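Local coordinates for nisin immunity protein (Lactococcus lactis subsp. lactis, PDB 5XHB) that takes part in the producer's immunity against externally supplied nisin, as a lipoprotein of the cell membrane, at residues I87-Y92 / L106-F111; K126-R130 / F164-K170; Y134-Y139 / L207-F211; D143-S147 / D218-A222. The contacts are given in a common frame with arbitrary orientation. Residue numbers count along the deposited sequence, not the author numbering.

Contact 1: residues I87-Y92 / L106-F111; sequences INDRYY and LRLQNF. With SO4 (sulfate ion), chain B.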
loop_
_atom_site.group_PDB
_atom_site.type_symbol
_atom_site.label_atom_id
_atom_site.label_comp_id
_atom_site.label_asym_id
_atom_site.label_seq_id
_atom_site.Cartn_x
_atom_site.Cartn_y
_atom_site.Cartn_z
ATOM N N ILE A 87 10.103 12.975 9.651
ATOM C CA ILE A 87 10.012 13.137 8.212
ATOM C C ILE A 87 9.556 14.559 7.921
ATOM O O ILE A 87 8.406 14.910 8.180
ATOM C CB ILE A 87 9.013 12.173 7.537
ATOM C CG1 ILE A 87 9.167 10.736 8.061
ATOM C CG2 ILE A 87 9.202 12.235 6.019
ATOM C CD1 ILE A 87 10.468 10.086 7.711
ATOM N N ASN A 88 10.453 15.357 7.362
ATOM C CA ASN A 88 10.199 16.785 7.175
ATOM C C ASN A 88 9.729 17.372 8.495
ATOM O O ASN A 88 10.445 17.261 9.484
ATOM C CB ASN A 88 9.211 17.022 6.032
ATOM C CG ASN A 88 9.858 16.781 4.678
ATOM O OD1 ASN A 88 10.992 16.314 4.623
ATOM N ND2 ASN A 88 9.159 17.102 3.591
ATOM N N ASP A 89 8.538 17.963 8.525
ATOM C CA ASP A 89 8.060 18.615 9.744
ATOM C C ASP A 89 7.141 17.723 10.580
ATOM O O ASP A 89 6.487 18.206 11.493
ATOM C CB ASP A 89 7.319 19.915 9.402
ATOM C CG ASP A 89 6.090 19.672 8.540
ATOM O OD1 ASP A 89 6.106 18.714 7.734
ATOM O OD2 ASP A 89 5.102 20.428 8.670
ATOM N N ARG A 90 7.100 16.426 10.277
ATOM C CA ARG A 90 6.211 15.515 10.990
ATOM C C ARG A 90 6.971 14.332 11.567
ATOM O O ARG A 90 8.188 14.239 11.433
ATOM C CB ARG A 90 5.109 15.009 10.064
ATOM C CG ARG A 90 4.146 16.096 9.608
ATOM C CD ARG A 90 3.654 15.790 8.211
ATOM N NE ARG A 90 2.534 16.630 7.820
ATOM C CZ ARG A 90 1.580 16.249 6.977
ATOM N NH1 ARG A 90 1.611 15.036 6.442
ATOM N NH2 ARG A 90 0.589 17.076 6.675
ATOM N N TYR A 91 6.224 13.437 12.205
ATOM C CA TYR A 91 6.757 12.187 12.739
ATOM C C TYR A 91 5.881 11.034 12.279
ATOM O O TYR A 91 4.653 11.125 12.335
ATOM C CB TYR A 91 6.803 12.212 14.261
ATOM C CG TYR A 91 7.596 13.366 14.834
ATOM C CD1 TYR A 91 7.009 14.612 15.016
ATOM C CD2 TYR A 91 8.920 13.200 15.211
ATOM C CE1 TYR A 91 7.721 15.664 15.552
ATOM C CE2 TYR A 91 9.643 14.250 15.750
ATOM C CZ TYR A 91 9.036 15.480 15.916
ATOM O OH TYR A 91 9.752 16.529 16.452
ATOM N N TYR A 92 6.503 9.951 11.825
ATOM C CA TYR A 92 5.727 8.816 11.351
ATOM C C TYR A 92 6.213 7.549 12.015
ATOM O O TYR A 92 7.420 7.332 12.135
ATOM C CB TYR A 92 5.811 8.701 9.826
ATOM C CG TYR A 92 4.961 9.723 9.110
ATOM C CD1 TYR A 92 5.475 10.967 8.767
ATOM C CD2 TYR A 92 3.631 9.445 8.789
ATOM C CE1 TYR A 92 4.686 11.911 8.126
ATOM C CE2 TYR A 92 2.845 10.375 8.138
ATOM C CZ TYR A 92 3.377 11.605 7.812
ATOM O OH TYR A 92 2.599 12.537 7.171
ATOM N N LEU A 106 4.561 4.900 4.219
ATOM C CA LEU A 106 4.517 6.355 4.086
ATOM C C LEU A 106 4.082 6.785 2.690
ATOM O O LEU A 106 4.624 6.300 1.698
ATOM C CB LEU A 106 5.903 6.936 4.405
ATOM C CG LEU A 106 6.015 8.460 4.305
ATOM C CD1 LEU A 106 5.116 9.114 5.345
ATOM C CD2 LEU A 106 7.469 8.904 4.461
ATOM N N ARG A 107 3.115 7.695 2.621
ATOM C CA ARG A 107 2.647 8.227 1.347
ATOM C C ARG A 107 3.358 9.534 0.984
ATOM O O ARG A 107 3.374 10.480 1.764
ATOM C CB ARG A 107 1.133 8.465 1.377
ATOM C CG ARG A 107 0.290 7.211 1.589
ATOM C CD ARG A 107 0.734 6.093 0.673
ATOM N NE ARG A 107 -0.288 5.057 0.485
ATOM C CZ ARG A 107 -0.054 3.754 0.616
ATOM N NH1 ARG A 107 1.156 3.331 0.975
ATOM N NH2 ARG A 107 -1.024 2.875 0.390
ATOM N N LEU A 108 3.932 9.563 -0.212
ATOM C CA LEU A 108 4.620 10.735 -0.744
ATOM C C LEU A 108 3.697 11.950 -0.810
ATOM O O LEU A 108 4.120 13.088 -0.598
ATOM C CB LEU A 108 5.149 10.401 -2.131
ATOM C CG LEU A 108 6.592 10.639 -2.543
ATOM C CD1 LEU A 108 7.571 10.321 -1.423
ATOM C CD2 LEU A 108 6.859 9.776 -3.769
ATOM N N GLN A 109 2.423 11.688 -1.082
ATOM C CA GLN A 109 1.427 12.737 -1.267
ATOM C C GLN A 109 1.237 13.583 -0.020
ATOM O O GLN A 109 0.756 14.710 -0.111
ATOM C CB GLN A 109 0.082 12.132 -1.688
ATOM C CG GLN A 109 0.054 11.579 -3.114
ATOM C CD GLN A 109 0.720 10.209 -3.260
ATOM O OE1 GLN A 109 1.098 9.564 -2.274
ATOM N NE2 GLN A 109 0.858 9.759 -4.504
ATOM N N ASN A 110 1.608 13.048 1.141
ATOM C CA ASN A 110 1.558 13.817 2.387
ATOM C C ASN A 110 2.346 15.127 2.318
ATOM O O ASN A 110 2.033 16.091 3.016
ATOM C CB ASN A 110 2.101 12.995 3.563
ATOM C CG ASN A 110 1.263 11.765 3.865
ATOM O OD1 ASN A 110 0.177 11.593 3.323
ATOM N ND2 ASN A 110 1.769 10.902 4.745
ATOM N N PHE A 111 3.392 15.143 1.501
ATOM C CA PHE A 111 4.310 16.273 1.467
ATOM C C PHE A 111 4.193 17.063 0.162
ATOM O O PHE A 111 5.105 17.809 -0.195
ATOM C CB PHE A 111 5.740 15.778 1.673
ATOM C CG PHE A 111 5.868 14.806 2.810
ATOM C CD1 PHE A 111 6.055 15.259 4.107
ATOM C CD2 PHE A 111 5.766 13.444 2.585
ATOM C CE1 PHE A 111 6.151 14.368 5.164
ATOM C CE2 PHE A 111 5.854 12.537 3.641
ATOM C CZ PHE A 111 6.043 13.001 4.928
HETATM S S SO4 B . 1.134 -0.399 0.869
HETATM O O1 SO4 B . 0.894 -1.507 1.817
HETATM O O2 SO4 B . -0.141 0.172 0.445
HETATM O O3 SO4 B . 1.932 0.653 1.497
HETATM O O4 SO4 B . 1.843 -0.959 -0.275
#

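Contact 2: residues K126-R130 / F164-K170; sequences KNDSR and FDSVSGK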
loop_
_atom_site.group_PDB
_atom_site.type_symbol
_atom_site.label_atom_id
_atom_site.label_comp_id
_atom_site.label_asym_id
_atom_site.label_seq_id
_atom_site.Cartn_x
_atom_site.Cartn_y
_atom_site.Cartn_z
ATOM N N LYS A 126 -13.092 0.364 -14.382
ATOM C CA LYS A 126 -14.271 0.687 -15.188
ATOM C C LYS A 126 -14.267 -0.034 -16.528
ATOM O O LYS A 126 -15.316 -0.305 -17.096
ATOM C CB LYS A 126 -14.354 2.200 -15.421
ATOM C CG LYS A 126 -15.647 2.660 -16.083
ATOM C CD LYS A 126 -15.619 4.157 -16.398
ATOM C CE LYS A 126 -14.537 4.512 -17.417
ATOM N NZ LYS A 126 -14.594 5.951 -17.832
ATOM N N ASN A 127 -13.082 -0.346 -17.039
ATOM C CA ASN A 127 -12.979 -0.918 -18.379
ATOM C C ASN A 127 -12.906 -2.437 -18.400
ATOM O O ASN A 127 -13.364 -3.070 -19.353
ATOM C CB ASN A 127 -11.766 -0.332 -19.092
ATOM C CG ASN A 127 -11.843 1.180 -19.205
ATOM O OD1 ASN A 127 -10.948 1.893 -18.762
ATOM N ND2 ASN A 127 -12.931 1.671 -19.780
ATOM N N ASP A 128 -12.339 -3.023 -17.349
ATOM C CA ASP A 128 -12.211 -4.475 -17.254
ATOM C C ASP A 128 -12.582 -4.899 -15.838
ATOM O O ASP A 128 -11.866 -4.600 -14.891
ATOM C CB ASP A 128 -10.784 -4.920 -17.601
ATOM C CG ASP A 128 -10.618 -6.432 -17.638
ATOM O OD1 ASP A 128 -11.526 -7.173 -17.224
ATOM O OD2 ASP A 128 -9.542 -6.893 -18.064
ATOM N N SER A 129 -13.705 -5.592 -15.699
ATOM C CA SER A 129 -14.204 -5.962 -14.376
ATOM C C SER A 129 -13.306 -6.968 -13.651
ATOM O O SER A 129 -13.481 -7.209 -12.457
ATOM C CB SER A 129 -15.620 -6.531 -14.494
ATOM O OG SER A 129 -16.503 -5.538 -14.976
ATOM N N ARG A 130 -12.362 -7.569 -14.364
ATOM C CA ARG A 130 -11.478 -8.550 -13.747
ATOM C C ARG A 130 -10.256 -7.860 -13.168
ATOM O O ARG A 130 -9.310 -8.515 -12.743
ATOM C CB ARG A 130 -11.058 -9.624 -14.754
ATOM C CG ARG A 130 -12.255 -10.352 -15.401
ATOM C CD ARG A 130 -11.905 -10.903 -16.785
ATOM N NE ARG A 130 -11.335 -9.876 -17.665
ATOM C CZ ARG A 130 -10.867 -10.108 -18.885
ATOM N NH1 ARG A 130 -10.905 -11.336 -19.390
ATOM N NH2 ARG A 130 -10.361 -9.118 -19.609
ATOM N N PHE A 164 -20.341 -9.285 -16.765
ATOM C CA PHE A 164 -19.447 -8.811 -17.811
ATOM C C PHE A 164 -19.262 -9.857 -18.878
ATOM O O PHE A 164 -19.533 -11.025 -18.657
ATOM C CB PHE A 164 -18.082 -8.379 -17.240
ATOM C CG PHE A 164 -17.397 -9.427 -16.390
ATOM C CD1 PHE A 164 -16.594 -10.396 -16.967
ATOM C CD2 PHE A 164 -17.547 -9.419 -15.006
ATOM C CE1 PHE A 164 -15.944 -11.356 -16.181
ATOM C CE2 PHE A 164 -16.916 -10.381 -14.210
ATOM C CZ PHE A 164 -16.116 -11.347 -14.797
ATOM N N ASP A 165 -18.839 -9.408 -20.055
ATOM C CA ASP A 165 -18.491 -10.319 -21.133
ATOM C C ASP A 165 -17.386 -11.238 -20.666
ATOM O O ASP A 165 -16.342 -10.770 -20.229
ATOM C CB ASP A 165 -18.041 -9.540 -22.372
ATOM C CG ASP A 165 -17.875 -10.430 -23.582
ATOM O OD1 ASP A 165 -16.975 -11.300 -23.556
ATOM O OD2 ASP A 165 -18.646 -10.258 -24.553
ATOM N N SER A 166 -17.600 -12.543 -20.770
ATOM C CA SER A 166 -16.644 -13.508 -20.225
ATOM C C SER A 166 -15.255 -13.413 -20.843
ATOM O O SER A 166 -14.259 -13.714 -20.191
ATOM C CB SER A 166 -17.175 -14.926 -20.400
ATOM O OG SER A 166 -18.402 -15.085 -19.721
ATOM N N VAL A 167 -15.186 -12.995 -22.102
ATOM C CA VAL A 167 -13.909 -12.924 -22.796
ATOM C C VAL A 167 -13.229 -11.561 -22.649
ATOM O O VAL A 167 -12.045 -11.495 -22.347
ATOM C CB VAL A 167 -14.070 -13.242 -24.298
ATOM C CG1 VAL A 167 -12.747 -13.013 -25.051
ATOM C CG2 VAL A 167 -14.557 -14.664 -24.485
ATOM N N SER A 168 -13.977 -10.476 -22.833
ATOM C CA SER A 168 -13.381 -9.140 -22.843
ATOM C C SER A 168 -13.331 -8.434 -21.489
ATOM O O SER A 168 -12.586 -7.466 -21.323
ATOM C CB SER A 168 -14.129 -8.239 -23.816
ATOM O OG SER A 168 -15.427 -7.899 -23.322
ATOM N N GLY A 169 -14.167 -8.872 -20.548
ATOM C CA GLY A 169 -14.226 -8.228 -19.249
ATOM C C GLY A 169 -15.071 -6.969 -19.169
ATOM O O GLY A 169 -15.163 -6.352 -18.108
ATOM N N LYS A 170 -15.695 -6.574 -20.281
ATOM C CA LYS A 170 -16.475 -5.342 -20.296
ATOM C C LYS A 170 -17.808 -5.542 -19.604
ATOM O O LYS A 170 -18.536 -6.474 -19.920
ATOM C CB LYS A 170 -16.705 -4.854 -21.727
ATOM C CG LYS A 170 -15.434 -4.516 -22.478
ATOM C CD LYS A 170 -15.756 -3.926 -23.861
ATOM C CE LYS A 170 -14.477 -3.537 -24.578
ATOM N NZ LYS A 170 -14.689 -2.961 -25.967
HETATM O O HOH W 1 -15.974 -3.401 -17.274
HETATM O O HOH W 2 -12.014 -4.851 -20.876
HETATM O O HOH W 3 -9.622 -10.048 -22.665
#

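Contact 3: residues Y134-Y139 / L207-F211; sequences YMGNIY and LTEAF. With SO4 (sulfate ion), chain B.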
loop_
_atom_site.group_PDB
_atom_site.type_symbol
_atom_site.label_atom_id
_atom_site.label_comp_id
_atom_site.label_asym_id
_atom_site.label_seq_id
_atom_site.Cartn_x
_atom_site.Cartn_y
_atom_site.Cartn_z
ATOM N N TYR A 134 -5.811 0.565 -7.758
ATOM C CA TYR A 134 -5.366 0.924 -6.418
ATOM C C TYR A 134 -4.033 1.672 -6.464
ATOM O O TYR A 134 -3.068 1.195 -7.063
ATOM C CB TYR A 134 -5.236 -0.324 -5.537
ATOM C CG TYR A 134 -4.561 -0.063 -4.201
ATOM C CD1 TYR A 134 -5.179 0.722 -3.236
ATOM C CD2 TYR A 134 -3.315 -0.611 -3.909
ATOM C CE1 TYR A 134 -4.578 0.959 -2.011
ATOM C CE2 TYR A 134 -2.697 -0.373 -2.683
ATOM C CZ TYR A 134 -3.339 0.410 -1.742
ATOM O OH TYR A 134 -2.743 0.657 -0.531
HETATM N N MSE A 135 -3.989 2.838 -5.831
HETATM C CA MSE A 135 -2.743 3.616 -5.722
HETATM C C MSE A 135 -2.099 3.928 -7.067
HETATM O O MSE A 135 -0.871 3.940 -7.182
HETATM C CB MSE A 135 -1.727 2.883 -4.843
HETATM C CG MSE A 135 -1.963 3.058 -3.360
HETATM SE SE MSE A 135 -1.667 4.910 -2.795
HETATM C CE MSE A 135 0.259 4.997 -3.186
ATOM N N GLY A 136 -2.930 4.171 -8.076
ATOM C CA GLY A 136 -2.448 4.553 -9.392
ATOM C C GLY A 136 -1.971 3.370 -10.200
ATOM O O GLY A 136 -1.436 3.532 -11.291
ATOM N N ASN A 137 -2.159 2.171 -9.655
ATOM C CA ASN A 137 -1.795 0.942 -10.344
ATOM C C ASN A 137 -3.041 0.116 -10.683
ATOM O O ASN A 137 -4.115 0.337 -10.129
ATOM C CB ASN A 137 -0.845 0.095 -9.485
ATOM C CG ASN A 137 0.407 0.843 -9.080
ATOM O OD1 ASN A 137 1.037 1.511 -9.895
ATOM N ND2 ASN A 137 0.776 0.730 -7.805
ATOM N N ILE A 138 -2.876 -0.842 -11.583
ATOM C CA ILE A 138 -3.966 -1.727 -11.983
ATOM C C ILE A 138 -3.579 -3.133 -11.585
ATOM O O ILE A 138 -2.429 -3.529 -11.758
ATOM C CB ILE A 138 -4.243 -1.641 -13.503
ATOM C CG1 ILE A 138 -4.540 -0.191 -13.885
ATOM C CG2 ILE A 138 -5.406 -2.550 -13.902
ATOM C CD1 ILE A 138 -5.344 -0.034 -15.162
ATOM N N TYR A 139 -4.533 -3.872 -11.025
ATOM C CA TYR A 139 -4.290 -5.199 -10.486
ATOM C C TYR A 139 -5.190 -6.195 -11.162
ATOM O O TYR A 139 -6.377 -5.953 -11.303
ATOM C CB TYR A 139 -4.530 -5.224 -8.967
ATOM C CG TYR A 139 -3.492 -4.397 -8.256
ATOM C CD1 TYR A 139 -3.621 -3.021 -8.181
ATOM C CD2 TYR A 139 -2.364 -4.999 -7.692
ATOM C CE1 TYR A 139 -2.657 -2.247 -7.566
ATOM C CE2 TYR A 139 -1.390 -4.238 -7.066
ATOM C CZ TYR A 139 -1.544 -2.862 -7.009
ATOM O OH TYR A 139 -0.579 -2.081 -6.412
ATOM N N LEU A 207 0.515 -3.961 0.082
ATOM C CA LEU A 207 -0.695 -3.900 -0.751
ATOM C C LEU A 207 -0.345 -3.515 -2.181
ATOM O O LEU A 207 -1.003 -3.937 -3.134
ATOM C CB LEU A 207 -1.707 -2.907 -0.175
ATOM C CG LEU A 207 -2.452 -3.346 1.086
ATOM C CD1 LEU A 207 -3.273 -2.187 1.657
ATOM C CD2 LEU A 207 -3.362 -4.537 0.791
ATOM N N THR A 208 0.705 -2.711 -2.329
ATOM C CA THR A 208 1.199 -2.337 -3.649
ATOM C C THR A 208 1.613 -3.565 -4.453
ATOM O O THR A 208 1.460 -3.586 -5.671
ATOM C CB THR A 208 2.396 -1.346 -3.535
ATOM O OG1 THR A 208 1.918 -0.120 -2.979
ATOM C CG2 THR A 208 2.992 -1.056 -4.895
ATOM N N GLU A 209 2.116 -4.592 -3.770
ATOM C CA GLU A 209 2.558 -5.826 -4.427
ATOM C C GLU A 209 1.379 -6.710 -4.827
ATOM O O GLU A 209 1.263 -7.152 -5.972
ATOM C CB GLU A 209 3.458 -6.666 -3.521
ATOM C CG GLU A 209 4.786 -6.089 -3.060
ATOM C CD GLU A 209 5.415 -7.003 -2.005
ATOM O OE1 GLU A 209 5.599 -8.209 -2.307
ATOM O OE2 GLU A 209 5.672 -6.546 -0.870
ATOM N N ALA A 210 0.524 -6.987 -3.850
ATOM C CA ALA A 210 -0.600 -7.894 -4.047
ATOM C C ALA A 210 -1.602 -7.736 -2.925
ATOM O O ALA A 210 -1.263 -7.277 -1.829
ATOM C CB ALA A 210 -0.127 -9.347 -4.111
ATOM N N PHE A 211 -2.840 -8.128 -3.202
ATOM C CA PHE A 211 -3.826 -8.224 -2.138
ATOM C C PHE A 211 -4.845 -9.289 -2.492
ATOM O O PHE A 211 -4.785 -9.868 -3.582
ATOM C CB PHE A 211 -4.496 -6.873 -1.881
ATOM C CG PHE A 211 -5.004 -6.185 -3.130
ATOM C CD1 PHE A 211 -6.294 -6.409 -3.588
ATOM C CD2 PHE A 211 -4.193 -5.298 -3.829
ATOM C CE1 PHE A 211 -6.760 -5.775 -4.738
ATOM C CE2 PHE A 211 -4.645 -4.663 -4.975
ATOM C CZ PHE A 211 -5.933 -4.904 -5.433
HETATM S S SO4 B . 1.134 -0.399 0.869
HETATM O O1 SO4 B . 0.894 -1.507 1.817
HETATM O O2 SO4 B . -0.141 0.172 0.445
HETATM O O3 SO4 B . 1.932 0.653 1.497
HETATM O O4 SO4 B . 1.843 -0.959 -0.275
#

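Contact 4: residues D143-S147 / D218-A222; sequences DTTVS and DFKLA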
loop_
_atom_site.group_PDB
_atom_site.type_symbol
_atom_site.label_atom_id
_atom_site.label_comp_id
_atom_site.label_asym_id
_atom_site.label_seq_id
_atom_site.Cartn_x
_atom_site.Cartn_y
_atom_site.Cartn_z
ATOM N N ASP A 143 -7.270 -16.464 -10.895
ATOM C CA ASP A 143 -8.054 -17.600 -10.427
ATOM C C ASP A 143 -7.250 -18.415 -9.402
ATOM O O ASP A 143 -7.476 -19.608 -9.233
ATOM C CB ASP A 143 -8.482 -18.488 -11.601
ATOM C CG ASP A 143 -9.654 -19.405 -11.246
ATOM O OD1 ASP A 143 -10.412 -19.077 -10.307
ATOM O OD2 ASP A 143 -9.821 -20.459 -11.900
ATOM N N THR A 144 -6.315 -17.755 -8.722
ATOM C CA THR A 144 -5.534 -18.379 -7.653
ATOM C C THR A 144 -6.123 -18.043 -6.296
ATOM O O THR A 144 -6.322 -16.871 -5.984
ATOM C CB THR A 144 -4.070 -17.913 -7.688
ATOM O OG1 THR A 144 -3.472 -18.331 -8.923
ATOM C CG2 THR A 144 -3.288 -18.475 -6.496
ATOM N N THR A 145 -6.399 -19.073 -5.504
ATOM C CA THR A 145 -6.979 -18.918 -4.171
ATOM C C THR A 145 -5.943 -18.405 -3.195
ATOM O O THR A 145 -4.774 -18.757 -3.290
ATOM C CB THR A 145 -7.541 -20.254 -3.627
ATOM O OG1 THR A 145 -8.402 -20.848 -4.604
ATOM C CG2 THR A 145 -8.337 -20.029 -2.345
ATOM N N VAL A 146 -6.374 -17.536 -2.292
ATOM C CA VAL A 146 -5.565 -17.094 -1.164
ATOM C C VAL A 146 -6.032 -17.846 0.067
ATOM O O VAL A 146 -7.166 -17.659 0.497
ATOM C CB VAL A 146 -5.698 -15.577 -0.916
ATOM C CG1 VAL A 146 -4.815 -15.145 0.269
ATOM C CG2 VAL A 146 -5.318 -14.821 -2.154
ATOM N N SER A 147 -5.179 -18.702 0.628
ATOM C CA SER A 147 -5.578 -19.546 1.760
ATOM C C SER A 147 -5.796 -18.732 3.021
ATOM O O SER A 147 -5.310 -17.621 3.119
ATOM C CB SER A 147 -4.514 -20.607 2.042
ATOM O OG SER A 147 -3.425 -20.007 2.718
ATOM N N ASP A 218 -14.813 -17.271 -2.645
ATOM C CA ASP A 218 -13.465 -17.387 -2.088
ATOM C C ASP A 218 -12.541 -16.253 -2.455
ATOM O O ASP A 218 -12.779 -15.484 -3.392
ATOM C CB ASP A 218 -12.807 -18.732 -2.453
ATOM C CG ASP A 218 -12.291 -18.773 -3.849
ATOM O OD1 ASP A 218 -13.039 -18.325 -4.745
ATOM O OD2 ASP A 218 -11.136 -19.254 -4.046
ATOM N N PHE A 219 -11.469 -16.157 -1.678
ATOM C CA PHE A 219 -10.520 -15.076 -1.844
ATOM C C PHE A 219 -9.559 -15.400 -2.970
ATOM O O PHE A 219 -8.952 -16.476 -2.989
ATOM C CB PHE A 219 -9.779 -14.825 -0.539
ATOM C CG PHE A 219 -10.581 -14.033 0.452
ATOM C CD1 PHE A 219 -10.639 -12.646 0.353
ATOM C CD2 PHE A 219 -11.281 -14.668 1.466
ATOM C CE1 PHE A 219 -11.383 -11.908 1.267
ATOM C CE2 PHE A 219 -12.032 -13.936 2.377
ATOM C CZ PHE A 219 -12.083 -12.554 2.271
ATOM N N LYS A 220 -9.436 -14.467 -3.916
ATOM C CA LYS A 220 -8.535 -14.624 -5.056
ATOM C C LYS A 220 -7.356 -13.656 -4.974
ATOM O O LYS A 220 -7.500 -12.536 -4.494
ATOM C CB LYS A 220 -9.286 -14.376 -6.369
ATOM C CG LYS A 220 -10.481 -15.296 -6.592
ATOM C CD LYS A 220 -10.056 -16.766 -6.614
ATOM C CE LYS A 220 -11.160 -17.645 -7.245
ATOM N NZ LYS A 220 -11.047 -19.091 -6.891
ATOM N N LEU A 221 -6.216 -14.077 -5.510
ATOM C CA LEU A 221 -5.009 -13.263 -5.531
ATOM C C LEU A 221 -5.055 -12.214 -6.625
ATOM O O LEU A 221 -5.299 -12.538 -7.795
ATOM C CB LEU A 221 -3.789 -14.174 -5.723
ATOM C CG LEU A 221 -2.487 -13.473 -6.116
ATOM C CD1 LEU A 221 -2.041 -12.589 -4.978
ATOM C CD2 LEU A 221 -1.407 -14.499 -6.484
ATOM N N ALA A 222 -4.830 -10.958 -6.241
ATOM C CA ALA A 222 -4.741 -9.843 -7.172
ATOM C C ALA A 222 -3.307 -9.338 -7.213
ATOM O O ALA A 222 -2.733 -9.027 -6.168
ATOM C CB ALA A 222 -5.683 -8.711 -6.767
#

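Contact 1: residues I87-Y92 / L106-F111
L106 opens the second segment by setting CD1 over the face of the Y92 ring, 3.6 Å from the ring centroid and almost on its normal, a CH-pi contact; its CD2 also meets I87 CG2 at 4.1 Å. R107 makes no contact with the hairpin; its NH1 and NH2 each donate at 2.8 Å to the sulfate, to O3 and O2 respectively, and D31 takes its backbone N. At the end of the short 3-10 segment 108-110, N110 presents CB to R90 NH1 (3.6 Å), while its ND2 is hydrogen-bonded to D31 of strand 25-33. F111 has the most surface covered in the contact: CZ lies 3.4 Å from I87 CG2 and 3.6 Å from Y92 CE1, the two rings inclined at 65°. N88, in the type II' turn of this beta hairpin, reaches F111 CD1 with ND2 (3.6 Å) but bonds to T69 and V71. R90 NH1 donates to Y92 OH at 2.8 Å. The loop thus packs on the hairpin chiefly through apolar and aromatic surface, with polar groups at its margin.

Contact 2: residues K126-R130 / F164-K170
One direct backbone hydrogen bond joins the loop 126-130 to the strand end and turn 164-170: S129 N donates to G169 O at 2.9 Å, almost linearly. Just before it, the D128 carboxylate is heavily used. OD1 accepts from R130 N (3.0 Å), closing an Asx turn, and from R130 NE (2.7 Å), while OD2 takes R130 NH2 (2.8 Å), so a two-pronged salt bridge holds the guanidinium with one face over G169 CA. From there R130 NH1 reaches V167 O at 3.2 Å, a weak bond. Water supplies further links: water 2 donates to N127 O and S168 O, both at 2.7 Å, and water 3 joins R130 NH2 (3.3 Å) to V167 O (2.8 Å). Within 164-170, D165 OD1 accepts from V167 N (2.9 Å) and S168 N (3.2 Å), an Asx turn extended to an Asx motif, and S166 OG is bonded to T192. G169 has a positive phi, and a side chain there would collide with D128 OD1 and R130 NE. The F164 ring meets S129 CB through CD2 (3.5 Å) and R130 CG through CE1 (3.9 Å). The paired D128-R130 charges and the carbonyls of 164-170 imply a mainly polar, partly hydrated junction, with F164 as its apolar floor.

Contact 3: residues Y134-Y139 / L207-F211
Y134 to N137 form a type I' beta turn, closed by Y134 N to N137 O and N137 N to Y134 O, both 2.9 Å, so strands 131-134 and 137-145 make a tight hairpin. Facing it, 207-209 have helical backbone angles before the chain straightens into strand 210-215. The backbones stay apart, the nearest CA atoms being those of Y139 and A210 at 7.9 Å, and side chains fill the gap. Y139 OH donates to T208 O at 2.6 Å and receives a weak bond from N137 ND2 (3.4 Å). F211 CE2 sits over one face of the Y139 ring, 3.5 Å from CG, with the ring planes at 55°. Y134 CE2 packs against L207 CB (3.7 Å), and F122 adds a stack on Y134 and an edge-to-face contact with F211. Both segments hold the sulfate, probably from the crystallisation liquor: Y134 OH donates to O2 (2.8 Å), L207 N to O1 (3.0 Å), and T208 N and OG1 to O4 (2.9 and 2.8 Å). A105 N and the R107 guanidinium (NH1 and NH2) complete this anion site. Backbone amides, hydroxyls and an arginine gathered around an oxyanion are typical of an anion-binding pocket, here built beside a type I' beta hairpin in the antiparallel sheet of the Spa1 C-terminal family region.

Contact 4: residues D143-S147 / D218-A222
Backbone hydrogen bonds come first: L221 N donates to T144 O at 2.8 Å and V146 N to F219 O at 2.9 Å, on either side of T145 and K220, which form an antiparallel non-hydrogen-bonded pair with CA atoms 4.7 Å apart. Two CA-H...O contacts accompany this bridge, K220 CA to T144 O (3.3 Å) and T145 CA to F219 O (3.4 Å). The chain turns a corner at D143, and the end-to-end directions of 143-146 and 218-221 differ by 95°. Charges form a second layer: K220 NZ lies between two carboxylates, 2.9 Å from D218 OD2 and, in a longer salt bridge, 3.5 Å from D143 OD1. T145 OG1 approaches the same D218 OD2 at 3.2 Å. Apolar packing belongs to V146, whose CB is 4.2 Å from F219 CB and whose CG2 is 3.9 Å from L221 CB; V146 also touches A212 on strand 210-215, so it spans more than one strand. F219 meets the ring of H200. The motif is a single antiparallel non-hydrogen-bonded bridge, flanked by its two backbone bonds, which continues the pairing of neighbouring strands 137-145 and 218-224 past a corner in the chain, with an exposed salt-bridge network beside it.

In the fold
Contact 1 packs a loop on the N-terminal antiparallel sheet; contacts 2, 3 and 4 reach the seven-stranded C-terminal sheet. Contacts 1 and 3 meet where R107 reaches Y134 and both hold the same sulfate, bringing the two halves together. Contacts 3 and 4 share strand 137-145 and are joined through F211 O and A222 N, probably a hydrogen bond. Contacts 1 to 3 are partly buried, 1 and 3 with aromatic packing at their heart, whereas contact 4 is a surface pairing of backbone and salt bridges. Contact 2, about 37 Å from contact 1 between centres, relies most on water and carbonyls.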